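Local coordinates for trypsin-resistant surface T6 protein (Streptococcus pyogenes serotype M6, PDB 4P0D) that probably forms the shaft of the streptococcal pilus as its backbone pilin, a cell-wall-anchored surface protein built of immunoglobulin-like domains, at residues Ser170-Ser175 and Ala263-Lys268. The protein carries 1 engineered substitution. Numbering follows the deposited sequence.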
# COMPACT_ATOMS: atom_id res chain seq x y z
N SER A 170 16.50 -4.45 -11.58
CA SER A 170 16.79 -4.15 -10.18
C SER A 170 15.78 -4.79 -9.22
O SER A 170 14.58 -4.77 -9.47
CB SER A 170 16.80 -2.64 -9.96
OG SER A 170 17.82 -2.01 -10.72
N VAL A 171 16.26 -5.35 -8.11
CA VAL A 171 15.37 -5.89 -7.08
C VAL A 171 15.10 -4.80 -6.04
O VAL A 171 16.03 -4.21 -5.46
CB VAL A 171 15.95 -7.15 -6.42
CG1 VAL A 171 15.22 -7.51 -5.14
CG2 VAL A 171 15.89 -8.33 -7.40
N LEU A 172 13.82 -4.53 -5.83
CA LEU A 172 13.40 -3.51 -4.87
C LEU A 172 12.80 -4.17 -3.64
O LEU A 172 12.05 -5.17 -3.76
CB LEU A 172 12.37 -2.59 -5.53
CG LEU A 172 12.85 -1.85 -6.78
CD1 LEU A 172 11.81 -0.87 -7.26
CD2 LEU A 172 14.14 -1.11 -6.52
N SER A 173 13.11 -3.64 -2.47
CA SER A 173 12.75 -4.25 -1.19
C SER A 173 11.75 -3.35 -0.49
O SER A 173 12.07 -2.23 -0.12
CB SER A 173 13.98 -4.46 -0.31
OG SER A 173 14.86 -5.38 -0.94
N TYR A 174 10.54 -3.86 -0.32
CA TYR A 174 9.46 -3.12 0.28
C TYR A 174 9.22 -3.61 1.70
O TYR A 174 9.42 -4.78 2.03
CB TYR A 174 8.19 -3.32 -0.53
CG TYR A 174 8.22 -2.74 -1.92
CD1 TYR A 174 8.73 -3.47 -3.00
CD2 TYR A 174 7.72 -1.48 -2.17
CE1 TYR A 174 8.74 -2.94 -4.27
CE2 TYR A 174 7.73 -0.94 -3.45
CZ TYR A 174 8.23 -1.67 -4.49
OH TYR A 174 8.22 -1.12 -5.74
N SER A 175 8.77 -2.70 2.55
CA SER A 175 8.49 -2.99 3.95
C SER A 175 7.25 -2.22 4.41
O SER A 175 7.05 -1.06 4.05
CB SER A 175 9.69 -2.64 4.82
OG SER A 175 9.99 -1.27 4.77
N ALA A 263 10.23 -7.03 -5.18
CA ALA A 263 9.84 -7.14 -6.55
C ALA A 263 10.99 -6.74 -7.46
O ALA A 263 11.90 -6.03 -7.04
CB ALA A 263 8.60 -6.31 -6.82
N VAL A 264 10.98 -7.22 -8.70
CA VAL A 264 12.06 -6.90 -9.65
C VAL A 264 11.53 -6.15 -10.88
O VAL A 264 10.53 -6.55 -11.49
CB VAL A 264 12.79 -8.17 -10.12
CG1 VAL A 264 11.85 -9.05 -10.91
CG2 VAL A 264 14.02 -7.80 -10.94
N VAL A 265 12.25 -5.10 -11.25
CA VAL A 265 11.81 -4.17 -12.30
C VAL A 265 11.93 -4.94 -13.61
O VAL A 265 12.98 -5.50 -13.91
CB VAL A 265 12.69 -2.89 -12.32
CG1 VAL A 265 12.25 -1.91 -13.41
CG2 VAL A 265 12.67 -2.21 -10.97
N ASN A 266 10.82 -5.01 -14.35
CA ASN A 266 10.78 -5.75 -15.64
C ASN A 266 10.71 -4.79 -16.83
O ASN A 266 10.74 -3.58 -16.67
CB ASN A 266 9.61 -6.75 -15.66
CG ASN A 266 8.23 -6.07 -15.59
OD1 ASN A 266 7.91 -5.18 -16.40
ND2 ASN A 266 7.41 -6.49 -14.65
N ASN A 267 10.67 -5.34 -18.03
CA ASN A 267 10.72 -4.53 -19.26
C ASN A 267 9.51 -3.61 -19.49
O ASN A 267 9.60 -2.70 -20.29
CB ASN A 267 10.92 -5.44 -20.48
CG ASN A 267 9.70 -6.26 -20.79
OD1 ASN A 267 8.95 -5.94 -21.71
ND2 ASN A 267 9.48 -7.29 -20.02
N LYS A 268 8.41 -3.85 -18.77
CA LYS A 268 7.22 -3.00 -18.85
C LYS A 268 7.27 -1.80 -17.91
O LYS A 268 6.29 -1.04 -17.81
CB LYS A 268 5.95 -3.81 -18.56
CG LYS A 268 5.67 -4.92 -19.55
CD LYS A 268 4.74 -5.96 -18.93
CE LYS A 268 4.10 -6.84 -19.99
NZ LYS A 268 3.17 -7.84 -19.39
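L172 and A263 form a hydrogen-bonded antiparallel pair, with L172 N on A263 O at 2.7 Å and A263 N on L172 O at 3.0 Å. A third bond follows past the V171-V264 pair, V265 N to S170 O (3.0 Å, 164° at the hydrogen). Between them V171 and V264 make the non-hydrogen-bonded pair, their CA atoms 4.3 Å apart. On that face V171 turns CG2 beside its own backbone N and, in the modelled one of two V264 conformers, rests it on V264 CG2 at 4.0 Å; the same V264 methyl, anti to its backbone N, tentatively lies close to S170 O. On the face of L172 and A263, CD1 of L172 meets V265 CG2 at 4.0 Å, and the Y174 ring reaches back obliquely to set CE1 4.2 Å from A263 CB. N266 OD1 takes the K268 N-H in an Asx turn in the loop that follows strand 258-265. The pair belongs to the Cna-B-like middle domain, where strand 171-179 lies between strands 139-155 and 258-265. L202 of strand 202-213 packs on L172, Y174 and V265, whereas on the opposite face Y433 of strand 431-434, part of a separate four-stranded sheet, covers V171 and V264, and S437 OG, just past that strand, hydrogen-bonds V171 N.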